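Local coordinates for diacylglycerol O-acyltransferase (PDB 6CHJ), which probably transfers the acyl group of acyl-CoA to an alcohol, forming triacylglycerol from diacylglycerol or wax esters from fatty alcohols, at residues N232-G237 against D404-A409; W13-Q18 against S105-R110; A35-V40 against K124-A129; E85-P90 against H118-L123. All blocks are in the same frame, centred on the assembly; numbering follows the deposited sequence.

Contact 1 (N232-G237 against D404-A409); sequences NQKITG and DMDRLA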
loop_
_atom_site.group_PDB
_atom_site.type_symbol
_atom_site.label_atom_id
_atom_site.label_comp_id
_atom_site.label_asym_id
_atom_site.label_seq_id
_atom_site.Cartn_x
_atom_site.Cartn_y
_atom_site.Cartn_z
ATOM N N ASN B 232 15.634 18.571 1.515
ATOM C CA ASN B 232 15.272 18.746 2.913
ATOM C C ASN B 232 13.978 19.539 3.058
ATOM O O ASN B 232 13.947 20.632 3.630
ATOM C CB ASN B 232 16.461 19.381 3.651
ATOM C CG ASN B 232 17.741 18.560 3.489
ATOM O OD1 ASN B 232 18.684 18.975 2.807
ATOM N ND2 ASN B 232 17.769 17.382 4.097
ATOM N N GLN B 233 12.893 18.963 2.569
ATOM C CA GLN B 233 11.593 19.604 2.583
ATOM C C GLN B 233 10.544 18.541 2.896
ATOM O O GLN B 233 10.847 17.349 2.961
ATOM C CB GLN B 233 11.321 20.303 1.239
ATOM C CG GLN B 233 11.963 19.578 0.054
ATOM C CD GLN B 233 11.773 20.301 -1.284
ATOM O OE1 GLN B 233 10.777 20.996 -1.494
ATOM N NE2 GLN B 233 12.737 20.140 -2.190
ATOM N N LYS B 234 9.313 18.982 3.122
ATOM C CA LYS B 234 8.219 18.058 3.394
ATOM C C LYS B 234 7.974 17.152 2.183
ATOM O O LYS B 234 8.096 17.570 1.025
ATOM C CB LYS B 234 6.942 18.837 3.753
ATOM C CG LYS B 234 6.967 19.479 5.171
ATOM C CD LYS B 234 5.658 20.200 5.532
ATOM C CE LYS B 234 5.394 20.215 7.061
ATOM N NZ LYS B 234 4.325 19.247 7.517
ATOM N N ILE B 235 7.614 15.899 2.450
ATOM C CA ILE B 235 7.590 14.877 1.416
ATOM C C ILE B 235 6.181 14.301 1.299
ATOM O O ILE B 235 5.316 14.521 2.143
ATOM C CB ILE B 235 8.614 13.756 1.680
ATOM C CG1 ILE B 235 8.281 13.045 2.987
ATOM C CG2 ILE B 235 10.018 14.319 1.741
ATOM C CD1 ILE B 235 8.985 11.714 3.160
ATOM N N THR B 236 5.963 13.583 0.204
ATOM C CA THR B 236 4.807 12.729 0.015
ATOM C C THR B 236 5.134 11.302 0.445
ATOM O O THR B 236 6.283 10.953 0.734
ATOM C CB THR B 236 4.379 12.732 -1.445
ATOM O OG1 THR B 236 5.328 11.959 -2.195
ATOM C CG2 THR B 236 4.365 14.152 -1.992
ATOM N N GLY B 237 4.106 10.465 0.464
ATOM C CA GLY B 237 4.289 9.070 0.786
ATOM C C GLY B 237 4.646 8.155 -0.374
ATOM O O GLY B 237 4.701 6.934 -0.180
ATOM N N ASP B 404 12.617 7.208 4.264
ATOM C CA ASP B 404 12.535 8.653 4.117
ATOM C C ASP B 404 11.644 9.280 5.200
ATOM O O ASP B 404 10.727 8.647 5.747
ATOM C CB ASP B 404 11.966 9.038 2.761
ATOM C CG ASP B 404 12.795 8.543 1.623
ATOM O OD1 ASP B 404 14.044 8.579 1.725
ATOM O OD2 ASP B 404 12.189 8.142 0.610
ATOM N N MET B 405 11.898 10.564 5.451
ATOM C CA MET B 405 11.164 11.383 6.404
ATOM C C MET B 405 10.933 12.757 5.791
ATOM O O MET B 405 11.671 13.182 4.892
ATOM C CB MET B 405 11.955 11.588 7.705
ATOM C CG MET B 405 11.794 10.515 8.724
ATOM S SD MET B 405 12.618 11.050 10.220
ATOM C CE MET B 405 11.738 12.609 10.519
ATOM N N ASP B 406 9.911 13.462 6.311
ATOM C CA ASP B 406 9.830 14.911 6.158
ATOM C C ASP B 406 11.196 15.527 6.443
ATOM O O ASP B 406 11.779 15.289 7.504
ATOM C CB ASP B 406 8.805 15.501 7.139
ATOM C CG ASP B 406 7.373 15.526 6.601
ATOM O OD1 ASP B 406 7.132 15.288 5.398
ATOM O OD2 ASP B 406 6.470 15.803 7.410
ATOM N N ARG B 407 11.705 16.308 5.487
ATOM C CA ARG B 407 12.997 17.003 5.525
ATOM C C ARG B 407 14.202 16.062 5.447
ATOM O O ARG B 407 15.344 16.515 5.634
ATOM C CB ARG B 407 13.120 17.941 6.747
ATOM C CG ARG B 407 12.285 19.237 6.588
ATOM C CD ARG B 407 11.872 19.904 7.925
ATOM N NE ARG B 407 11.029 19.090 8.818
ATOM C CZ ARG B 407 9.694 19.101 8.845
ATOM N NH1 ARG B 407 9.047 18.354 9.723
ATOM N NH2 ARG B 407 9.006 19.858 8.004
ATOM N N LEU B 408 13.987 14.755 5.148
ATOM C CA LEU B 408 15.031 13.837 4.653
ATOM C C LEU B 408 14.427 13.043 3.483
ATOM O O LEU B 408 14.143 11.850 3.582
ATOM C CB LEU B 408 15.556 12.896 5.746
ATOM C CG LEU B 408 16.340 13.551 6.880
ATOM C CD1 LEU B 408 16.478 12.621 8.102
ATOM C CD2 LEU B 408 17.712 14.006 6.363
ATOM N N ALA B 409 14.256 13.707 2.333
ATOM C CA ALA B 409 13.616 13.054 1.194
ATOM C C ALA B 409 14.396 11.833 0.713
ATOM O O ALA B 409 13.789 10.889 0.190
ATOM C CB ALA B 409 13.430 14.047 0.049
#
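Asp406 holds CG anti to its carbonyl carbon (chi1 -87°), and Ile235 places CG1 in the crowded position between its backbone N and carbonyl carbon (chi1 62°). The first torsion lets Asp406 OD1 accept the Ile235 N-H on its anti lone pair, with N and OD1 3.0 Å apart. The second, continued by an extended chi2, carries Ile235 CD1 over the turn backbone to 3.4 Å from Met405 C, while the CG2 branch rests 3.8 Å from Ala409 CB. Two further bonds pin the tip of the turn. Arg407 N reaches Gln233 O at 2.9 Å, approaching well above the carbonyl plane. Asn232 ND2 donates almost straight to Arg407 O (3.0 Å, 176°), with the acceptor in the amide plane; the same nitrogen also serves Asn375 O. Lys234 and Arg407 run side by side in the same direction, Lys234 CG lying 3.5 Å from Arg407 NH2, and Arg407 NH1 is spent on Leu363 O. Lys234 NZ stays 4.1 Å from Asp406 OD2, too far for a salt bridge, although the carboxylate probably offsets part of the repulsion between the Lys234 and Arg407 charges. Asp406 and Arg407 are the central residues of a type II beta turn, Met405 to Leu408, closed by Leu408 N to Met405 O, in the loop that connects strand 393-401 of one mixed sheet to strand 410-417 of the other.

Contact 2 (W13-Q18 against S105-R110); sequences WLEKRQ and SHLMDR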
loop_
_atom_site.group_PDB
_atom_site.type_symbol
_atom_site.label_atom_id
_atom_site.label_comp_id
_atom_site.label_asym_id
_atom_site.label_seq_id
_atom_site.Cartn_x
_atom_site.Cartn_y
_atom_site.Cartn_z
ATOM N N TRP B 13 5.463 6.142 16.629
ATOM C CA TRP B 13 4.907 7.449 16.937
ATOM C C TRP B 13 5.074 8.418 15.769
ATOM O O TRP B 13 4.106 9.054 15.339
ATOM C CB TRP B 13 5.563 7.975 18.218
ATOM C CG TRP B 13 5.074 9.316 18.639
ATOM C CD1 TRP B 13 3.872 9.619 19.234
ATOM C CD2 TRP B 13 5.781 10.545 18.516
ATOM N NE1 TRP B 13 3.794 10.969 19.480
ATOM C CE2 TRP B 13 4.953 11.561 19.048
ATOM C CE3 TRP B 13 7.038 10.893 17.997
ATOM C CZ2 TRP B 13 5.342 12.898 19.072
ATOM C CZ3 TRP B 13 7.419 12.219 18.028
ATOM C CH2 TRP B 13 6.573 13.206 18.556
ATOM N N LEU B 14 6.281 8.537 15.221
ATOM C CA LEU B 14 6.478 9.514 14.159
ATOM C C LEU B 14 6.098 8.974 12.786
ATOM O O LEU B 14 6.361 9.639 11.780
ATOM C CB LEU B 14 7.919 10.037 14.153
ATOM C CG LEU B 14 9.100 9.082 14.097
ATOM C CD1 LEU B 14 9.464 8.928 12.666
ATOM C CD2 LEU B 14 10.274 9.686 14.829
ATOM N N GLU B 15 5.473 7.799 12.729
ATOM C CA GLU B 15 4.934 7.299 11.477
ATOM C C GLU B 15 3.676 8.073 11.103
ATOM O O GLU B 15 2.842 8.405 11.963
ATOM C CB GLU B 15 4.626 5.800 11.584
ATOM C CG GLU B 15 3.919 5.221 10.374
ATOM C CD GLU B 15 4.133 3.718 10.224
ATOM O OE1 GLU B 15 3.628 2.969 11.085
ATOM O OE2 GLU B 15 4.803 3.285 9.251
ATOM N N LYS B 16 3.551 8.350 9.801
ATOM C CA LYS B 16 2.436 9.075 9.204
ATOM C C LYS B 16 2.352 8.594 7.762
ATOM O O LYS B 16 3.213 7.838 7.299
ATOM C CB LYS B 16 2.633 10.608 9.284
ATOM C CG LYS B 16 2.748 11.202 10.710
ATOM C CD LYS B 16 3.563 12.499 10.774
ATOM C CE LYS B 16 3.983 12.821 12.225
ATOM N NZ LYS B 16 5.233 13.671 12.325
ATOM N N ARG B 17 1.320 9.043 7.035
ATOM C CA ARG B 17 1.127 8.528 5.676
ATOM C C ARG B 17 2.286 8.908 4.756
ATOM O O ARG B 17 2.618 8.156 3.832
ATOM C CB ARG B 17 -0.208 9.005 5.079
ATOM C CG ARG B 17 -0.441 8.606 3.576
ATOM C CD ARG B 17 -0.309 7.083 3.306
ATOM N NE ARG B 17 -0.195 6.731 1.878
ATOM C CZ ARG B 17 0.955 6.449 1.250
ATOM N NH1 ARG B 17 2.120 6.480 1.905
ATOM N NH2 ARG B 17 0.959 6.136 -0.046
ATOM N N GLN B 18 2.923 10.048 4.987
ATOM C CA GLN B 18 3.986 10.465 4.083
ATOM C C GLN B 18 5.350 9.873 4.449
ATOM O O GLN B 18 6.275 9.914 3.625
ATOM C CB GLN B 18 4.053 11.995 4.025
ATOM C CG GLN B 18 4.616 12.690 5.277
ATOM C CD GLN B 18 3.607 12.773 6.436
ATOM O OE1 GLN B 18 2.443 12.333 6.313
ATOM N NE2 GLN B 18 4.045 13.372 7.563
ATOM N N SER B 105 6.070 2.202 -0.684
ATOM C CA SER B 105 5.212 3.329 -0.300
ATOM C C SER B 105 4.119 2.962 0.710
ATOM O O SER B 105 3.668 3.830 1.457
ATOM C CB SER B 105 4.522 3.899 -1.534
ATOM O OG SER B 105 5.455 4.242 -2.530
ATOM N N HIS B 106 3.624 1.724 0.704
ATOM C CA HIS B 106 2.375 1.411 1.396
ATOM C C HIS B 106 2.591 1.185 2.885
ATOM O O HIS B 106 3.421 0.354 3.284
ATOM C CB HIS B 106 1.726 0.164 0.794
ATOM C CG HIS B 106 1.474 0.271 -0.674
ATOM N ND1 HIS B 106 0.976 1.415 -1.263
ATOM C CD2 HIS B 106 1.685 -0.612 -1.679
ATOM C CE1 HIS B 106 0.875 1.225 -2.565
ATOM N NE2 HIS B 106 1.307 0.007 -2.844
ATOM N N LEU B 107 1.818 1.916 3.694
ATOM C CA LEU B 107 1.686 1.647 5.124
ATOM C C LEU B 107 1.358 0.189 5.396
ATOM O O LEU B 107 0.540 -0.423 4.700
ATOM C CB LEU B 107 0.572 2.507 5.717
ATOM C CG LEU B 107 0.886 3.956 6.062
ATOM C CD1 LEU B 107 -0.319 4.560 6.750
ATOM C CD2 LEU B 107 2.158 4.104 6.920
ATOM N N MET B 108 1.972 -0.363 6.431
ATOM C CA MET B 108 1.615 -1.705 6.853
ATOM C C MET B 108 0.461 -1.647 7.845
ATOM O O MET B 108 0.256 -0.654 8.535
ATOM C CB MET B 108 2.801 -2.425 7.490
ATOM C CG MET B 108 4.096 -2.196 6.807
ATOM S SD MET B 108 5.413 -3.253 7.410
ATOM C CE MET B 108 4.747 -4.843 6.865
ATOM N N ASP B 109 -0.275 -2.750 7.926
ATOM C CA ASP B 109 -1.420 -2.872 8.823
ATOM C C ASP B 109 -0.942 -3.160 10.244
ATOM O O ASP B 109 -0.278 -4.174 10.484
ATOM C CB ASP B 109 -2.313 -3.997 8.314
ATOM C CG ASP B 109 -3.597 -4.140 9.092
ATOM O OD1 ASP B 109 -3.991 -3.238 9.880
ATOM O OD2 ASP B 109 -4.228 -5.187 8.873
ATOM N N ARG B 110 -1.292 -2.292 11.192
ATOM C CA ARG B 110 -0.788 -2.471 12.555
ATOM C C ARG B 110 -1.484 -3.593 13.317
ATOM O O ARG B 110 -0.966 -4.032 14.352
ATOM C CB ARG B 110 -0.913 -1.169 13.340
ATOM C CG ARG B 110 0.346 -0.328 13.272
ATOM C CD ARG B 110 0.239 0.924 14.107
ATOM N NE ARG B 110 1.252 1.863 13.666
ATOM C CZ ARG B 110 1.468 3.061 14.188
ATOM N NH1 ARG B 110 0.721 3.503 15.198
ATOM N NH2 ARG B 110 2.452 3.810 13.692
#
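Glu15 and Arg110 meet tip to tip, their carboxylate and guanidinium planes turned 30° apart. The Glu15 chain sets out with CG anti to the backbone N and stays extended beyond it, and Arg110 is stretched out from CG to NE. Their salt bridge rests on a single nitrogen: Arg110 NH2 donates at 3.0 Å (161°) to Glu15 OE1, which lies at the edge of the guanidinium and receives the bond on its anti lone pair. Leu107 runs past Glu15 in the opposite direction, so that Leu107 CD2 sits 3.6 Å from Glu15 OE2 and also packs 3.9 Å from Lys16 O. Arg17, bent at chi2, brings NH1 to 3.1 Å from Ser105 O, and its CD brushes Leu107 CD1 at 4.3 Å. The neighbouring His106 ring stacks on His106 of the second subunit, so this loop pair borders the dimer interface. The polar tips have further partners: Glu15 OE2 accepts from Met21 N, Glu15 OE1 pairs with His135 NE2, and Arg110 NH2 also binds Leu12 O. An alanine in place of Glu15 would remove the carboxylate, and would probably leave Arg110 and His135 less well oriented and loosen the tie to Met21 in the connection after helix 6-13. His135 is the first histidine of the family's HHxxxDG motif; a carboxylate bonded to it, itself held by an arginine, is likely to be ionised and to polarise that imidazole while fixing its rotation.

Contact 3 (A35-V40 against K124-A129); sequences APDDYV and KDRQFA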
loop_
_atom_site.group_PDB
_atom_site.type_symbol
_atom_site.label_atom_id
_atom_site.label_comp_id
_atom_site.label_asym_id
_atom_site.label_seq_id
_atom_site.Cartn_x
_atom_site.Cartn_y
_atom_site.Cartn_z
ATOM N N ALA B 35 16.440 -25.869 -13.494
ATOM C CA ALA B 35 15.114 -25.533 -13.000
ATOM C C ALA B 35 14.122 -25.480 -14.148
ATOM O O ALA B 35 14.438 -24.940 -15.216
ATOM C CB ALA B 35 15.121 -24.183 -12.291
ATOM N N PRO B 36 12.918 -26.015 -13.933
ATOM C CA PRO B 36 11.883 -25.926 -14.967
ATOM C C PRO B 36 11.549 -24.470 -15.260
ATOM O O PRO B 36 11.659 -23.602 -14.392
ATOM C CB PRO B 36 10.695 -26.663 -14.344
ATOM C CG PRO B 36 10.930 -26.559 -12.878
ATOM C CD PRO B 36 12.412 -26.601 -12.683
ATOM N N ASP B 37 11.153 -24.211 -16.508
ATOM C CA ASP B 37 10.748 -22.888 -16.973
ATOM C C ASP B 37 9.806 -22.177 -16.003
ATOM O O ASP B 37 9.776 -20.944 -15.950
ATOM C CB ASP B 37 10.063 -22.996 -18.339
ATOM C CG ASP B 37 11.046 -23.127 -19.480
ATOM O OD1 ASP B 37 12.191 -22.664 -19.315
ATOM O OD2 ASP B 37 10.673 -23.686 -20.541
ATOM N N ASP B 38 9.026 -22.943 -15.242
ATOM C CA ASP B 38 8.015 -22.402 -14.346
ATOM C C ASP B 38 8.434 -22.523 -12.883
ATOM O O ASP B 38 7.594 -22.720 -12.001
ATOM C CB ASP B 38 6.677 -23.098 -14.585
ATOM C CG ASP B 38 6.685 -24.581 -14.166
ATOM O OD1 ASP B 38 7.775 -25.171 -13.966
ATOM O OD2 ASP B 38 5.579 -25.154 -14.034
ATOM N N TYR B 39 9.734 -22.361 -12.602
ATOM C CA TYR B 39 10.268 -22.662 -11.269
ATOM C C TYR B 39 9.715 -21.743 -10.185
ATOM O O TYR B 39 9.601 -22.160 -9.025
ATOM C CB TYR B 39 11.800 -22.577 -11.265
ATOM C CG TYR B 39 12.394 -22.505 -9.871
ATOM C CD1 TYR B 39 12.404 -23.616 -9.039
ATOM C CD2 TYR B 39 12.924 -21.312 -9.377
ATOM C CE1 TYR B 39 12.945 -23.554 -7.757
ATOM C CE2 TYR B 39 13.456 -21.233 -8.095
ATOM C CZ TYR B 39 13.465 -22.358 -7.287
ATOM O OH TYR B 39 13.991 -22.284 -6.005
ATOM N N VAL B 40 9.393 -20.491 -10.508
ATOM C CA VAL B 40 8.956 -19.599 -9.439
ATOM C C VAL B 40 7.541 -19.967 -8.998
ATOM O O VAL B 40 7.271 -20.105 -7.797
ATOM C CB VAL B 40 9.081 -18.119 -9.850
ATOM C CG1 VAL B 40 8.900 -17.225 -8.642
ATOM C CG2 VAL B 40 10.468 -17.856 -10.455
ATOM N N LYS B 124 13.283 -11.409 -16.528
ATOM C CA LYS B 124 13.674 -11.854 -17.862
ATOM C C LYS B 124 14.420 -13.184 -17.891
ATOM O O LYS B 124 13.829 -14.214 -18.232
ATOM C CB LYS B 124 14.509 -10.777 -18.562
ATOM C CG LYS B 124 13.772 -10.208 -19.763
ATOM C CD LYS B 124 14.497 -9.077 -20.477
ATOM C CE LYS B 124 13.734 -8.704 -21.772
ATOM N NZ LYS B 124 13.940 -7.284 -22.235
ATOM N N ASP B 125 15.708 -13.195 -17.577
ATOM C CA ASP B 125 16.555 -14.332 -17.962
ATOM C C ASP B 125 16.753 -15.290 -16.783
ATOM O O ASP B 125 17.852 -15.487 -16.266
ATOM C CB ASP B 125 17.888 -13.834 -18.525
ATOM C CG ASP B 125 17.732 -13.093 -19.857
ATOM O OD1 ASP B 125 17.971 -11.864 -19.897
ATOM O OD2 ASP B 125 17.387 -13.741 -20.870
ATOM N N ARG B 126 15.643 -15.894 -16.365
ATOM C CA ARG B 126 15.645 -16.976 -15.377
ATOM C C ARG B 126 16.144 -16.484 -14.015
ATOM O O ARG B 126 16.985 -17.106 -13.354
ATOM C CB ARG B 126 16.454 -18.185 -15.885
ATOM C CG ARG B 126 15.846 -18.867 -17.139
ATOM C CD ARG B 126 16.622 -20.116 -17.641
ATOM N NE ARG B 126 16.899 -21.073 -16.574
ATOM C CZ ARG B 126 16.119 -22.110 -16.280
ATOM N NH1 ARG B 126 14.994 -22.313 -16.968
ATOM N NH2 ARG B 126 16.448 -22.926 -15.278
ATOM N N GLN B 127 15.592 -15.352 -13.587
ATOM C CA GLN B 127 15.789 -14.844 -12.243
ATOM C C GLN B 127 14.435 -14.633 -11.582
ATOM O O GLN B 127 13.410 -14.512 -12.254
ATOM C CB GLN B 127 16.581 -13.532 -12.261
ATOM C CG GLN B 127 17.830 -13.594 -13.114
ATOM C CD GLN B 127 18.930 -12.662 -12.621
ATOM O OE1 GLN B 127 19.674 -12.993 -11.693
ATOM N NE2 GLN B 127 19.044 -11.497 -13.250
ATOM N N PHE B 128 14.448 -14.593 -10.250
ATOM C CA PHE B 128 13.307 -14.158 -9.465
ATOM C C PHE B 128 13.800 -13.248 -8.335
ATOM O O PHE B 128 15.008 -13.085 -8.130
ATOM C CB PHE B 128 12.515 -15.358 -8.938
ATOM C CG PHE B 128 13.245 -16.182 -7.923
ATOM C CD1 PHE B 128 12.943 -16.057 -6.576
ATOM C CD2 PHE B 128 14.187 -17.112 -8.316
ATOM C CE1 PHE B 128 13.594 -16.808 -5.625
ATOM C CE2 PHE B 128 14.845 -17.882 -7.374
ATOM C CZ PHE B 128 14.541 -17.731 -6.021
ATOM N N ALA B 129 12.852 -12.653 -7.595
ATOM C CA ALA B 129 13.192 -11.669 -6.572
ATOM C C ALA B 129 12.388 -11.896 -5.298
ATOM O O ALA B 129 11.255 -12.379 -5.328
ATOM C CB ALA B 129 12.962 -10.228 -7.059
#
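The Tyr39 ring presents its edge to the face of the Phe128 ring, an offset edge-to-face pair with centroids 5.8 Å apart and planes at 64°. Tyr39 CE2 and Phe128 CE2 are the touching corners, 3.7 Å apart, and Phe128 CE2 lies in the plane of the tyrosine ring. The third flat group, the Arg126 guanidinium, has its partners at its rim: Ala35 O and Asp37 OD1 both lie near its plane. Its chain, bent at chi3, brings the group end-on to one carbonyl, which NH1 and NH2 share. Arg126 NH2 makes the shorter bond to Ala35 O, 2.8 Å at 158° and on a lone pair, whereas Arg126 NH1 reaches the same oxygen at 3.2 Å from above the carbonyl plane. Two donors thus grip one oxygen, which lies in the guanidinium plane. Asp37 OD1 adds a long salt bridge, 3.7 Å from Arg126 NH1, with the carboxylate turned 65° against the guanidinium. Deeper in, Val40 pushes CG2 to 3.6 Å from Phe128 CB, at the root of a ring whose CG occupies the crowded position between backbone N and carbonyl carbon. Pro36 to Tyr39 form a type I turn, and Asp38 occupies the N-cap position of the helix that follows, although its side chain makes no capping bond. Helix 39-49 thus starts against strand 127-135, a strand flanked in its mixed sheet by 115-121 and 22-30: Phe128 stacks with Phe29 of 22-30, packs on Leu43 of the helix, and shares Leu119 of 115-121 with Val40.

Contact 4 (E85-P90 against H118-L123); sequences EALPTP and HLIEGL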
loop_
_atom_site.group_PDB
_atom_site.type_symbol
_atom_site.label_atom_id
_atom_site.label_comp_id
_atom_site.label_asym_id
_atom_site.label_seq_id
_atom_site.Cartn_x
_atom_site.Cartn_y
_atom_site.Cartn_z
ATOM N N GLU B 85 3.703 -12.316 -6.814
ATOM C CA GLU B 85 3.402 -11.264 -7.767
ATOM C C GLU B 85 4.343 -11.406 -8.951
ATOM O O GLU B 85 5.291 -12.199 -8.933
ATOM C CB GLU B 85 3.534 -9.866 -7.128
ATOM C CG GLU B 85 2.343 -9.435 -6.271
ATOM C CD GLU B 85 2.763 -8.926 -4.889
ATOM O OE1 GLU B 85 3.971 -8.960 -4.576
ATOM O OE2 GLU B 85 1.883 -8.498 -4.111
ATOM N N ALA B 86 4.086 -10.603 -9.976
ATOM C CA ALA B 86 4.737 -10.759 -11.256
ATOM C C ALA B 86 5.029 -9.389 -11.830
ATOM O O ALA B 86 4.286 -8.430 -11.593
ATOM C CB ALA B 86 3.861 -11.542 -12.240
ATOM N N LEU B 87 6.153 -9.306 -12.610
ATOM C CA LEU B 87 6.459 -8.011 -13.181
ATOM C C LEU B 87 5.730 -7.846 -14.504
ATOM O O LEU B 87 5.513 -8.818 -15.220
ATOM C CB LEU B 87 7.960 -7.870 -13.406
ATOM C CG LEU B 87 8.842 -7.790 -12.159
ATOM C CD1 LEU B 87 10.249 -7.596 -12.606
ATOM C CD2 LEU B 87 8.407 -6.660 -11.203
ATOM N N PRO B 88 5.332 -6.636 -14.862
ATOM C CA PRO B 88 4.766 -6.423 -16.196
ATOM C C PRO B 88 5.857 -6.529 -17.257
ATOM O O PRO B 88 7.038 -6.283 -16.993
ATOM C CB PRO B 88 4.207 -4.999 -16.118
ATOM C CG PRO B 88 5.161 -4.306 -15.160
ATOM C CD PRO B 88 5.624 -5.364 -14.167
ATOM N N THR B 89 5.439 -6.906 -18.470
ATOM C CA THR B 89 6.332 -6.910 -19.622
ATOM C C THR B 89 7.055 -5.561 -19.712
ATOM O O THR B 89 6.400 -4.508 -19.656
ATOM C CB THR B 89 5.537 -7.180 -20.910
ATOM O OG1 THR B 89 5.053 -8.528 -20.904
ATOM C CG2 THR B 89 6.394 -6.982 -22.154
ATOM N N PRO B 90 8.390 -5.544 -19.892
ATOM C CA PRO B 90 9.236 -6.695 -20.241
ATOM C C PRO B 90 10.020 -7.346 -19.107
ATOM O O PRO B 90 10.995 -8.045 -19.396
ATOM C CB PRO B 90 10.209 -6.099 -21.272
ATOM C CG PRO B 90 10.204 -4.572 -21.002
ATOM C CD PRO B 90 9.133 -4.275 -19.974
ATOM N N HIS B 118 7.419 -10.646 -0.505
ATOM C CA HIS B 118 6.877 -10.577 -1.854
ATOM C C HIS B 118 7.800 -11.368 -2.778
ATOM O O HIS B 118 8.924 -10.937 -3.070
ATOM C CB HIS B 118 6.750 -9.120 -2.304
ATOM C CG HIS B 118 5.708 -8.336 -1.560
ATOM N ND1 HIS B 118 4.626 -7.753 -2.189
ATOM C CD2 HIS B 118 5.587 -8.031 -0.242
ATOM C CE1 HIS B 118 3.880 -7.131 -1.292
ATOM N NE2 HIS B 118 4.441 -7.285 -0.103
ATOM N N LEU B 119 7.326 -12.521 -3.247
ATOM C CA LEU B 119 8.026 -13.291 -4.263
ATOM C C LEU B 119 7.575 -12.810 -5.638
ATOM O O LEU B 119 6.399 -12.939 -5.996
ATOM C CB LEU B 119 7.767 -14.786 -4.072
ATOM C CG LEU B 119 8.242 -15.783 -5.139
ATOM C CD1 LEU B 119 9.750 -15.714 -5.251
ATOM C CD2 LEU B 119 7.765 -17.222 -4.814
ATOM N N ILE B 120 8.515 -12.277 -6.413
ATOM C CA ILE B 120 8.245 -11.660 -7.708
ATOM C C ILE B 120 8.755 -12.585 -8.810
ATOM O O ILE B 120 9.943 -12.944 -8.833
ATOM C CB ILE B 120 8.903 -10.274 -7.823
ATOM C CG1 ILE B 120 8.545 -9.381 -6.611
ATOM C CG2 ILE B 120 8.529 -9.618 -9.153
ATOM C CD1 ILE B 120 9.626 -8.353 -6.270
ATOM N N GLU B 121 7.865 -12.957 -9.729
ATOM C CA GLU B 121 8.168 -13.710 -10.938
ATOM C C GLU B 121 8.098 -12.753 -12.120
ATOM O O GLU B 121 7.897 -11.547 -11.957
ATOM C CB GLU B 121 7.206 -14.905 -11.118
ATOM C CG GLU B 121 5.814 -14.559 -11.711
ATOM C CD GLU B 121 5.096 -15.767 -12.380
ATOM O OE1 GLU B 121 5.410 -16.929 -12.045
ATOM O OE2 GLU B 121 4.195 -15.549 -13.231
ATOM N N GLY B 122 8.296 -13.297 -13.322
ATOM C CA GLY B 122 8.302 -12.498 -14.532
ATOM C C GLY B 122 9.597 -11.774 -14.837
ATOM O O GLY B 122 9.609 -10.912 -15.719
ATOM N N LEU B 123 10.683 -12.070 -14.138
ATOM C CA LEU B 123 11.950 -11.450 -14.499
ATOM C C LEU B 123 12.529 -12.157 -15.722
ATOM O O LEU B 123 12.283 -13.344 -15.946
ATOM C CB LEU B 123 12.920 -11.483 -13.320
ATOM C CG LEU B 123 12.666 -10.371 -12.285
ATOM C CD1 LEU B 123 11.515 -10.706 -11.306
ATOM C CD2 LEU B 123 13.933 -10.027 -11.535
#
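This is parallel strand pairing at one margin of a mixed sheet, where strand 82-86, outermost within the chain, lies along 115-121. Glu85 straddles Ile120: Glu85 N donates to Leu119 O (2.9 Å, 174°), and Glu85 O accepts from Glu121 N at 2.8 Å. Leu87 N to Glu121 O, 2.9 Å, continues the ladder. The two strands belong to a beta-alpha-beta unit whose crossover helix, 93-105, covers the Glu85 and Ile120 face through Phe99. The Glu85 chain, bent at chi2, swings along its neighbour strand so that OE1 accepts from His118 ND1 on its syn lone pair (2.8 Å), carboxylate and ring planes 28° apart. Because His118 NE2 also bonds Glu116 OE1, the imidazole lies between two carboxylates and may well be protonated. A leucine in place of Glu85 would remove the carboxylate and would probably leave His118 ND1 without its acceptor and the ring less firmly fixed. On the Ile120 side, Leu87 CG packs 3.5 Å from Ile120 CG2, and Leu87 CD1 lies 3.6 Å from Leu123 CD1. On the other face Ala86 CB lies 3.6 Å from Glu121 CG, and Glu121 OE2 is hydrogen-bonded to Thr89 OG1 of the second subunit.

How the contacts relate
The four contacts fall into two touching pairs. Contacts 1 and 2, with centres 14 Å apart, join where Gly237 O lies 3.3 Å from Arg17 NH1 and Ile235 CD1 the same distance from Gln18 O. Contacts 3 and 4, with centres 10 Å apart, share one sheet: Ala129 O and Ile120 N, 2.9 Å apart, probably bond strand 127-135 to 115-121. Contact 2 comes within about 7 Å of contact 4 by nearest atoms, whereas contacts 1 and 3 stay about 20 Å apart. Strand 127-135 runs from contact 3 to His135, in the HHxxxDG motif of the presumed active site, beside contact 2. Contacts 1, 2 and 4 all touch the second subunit.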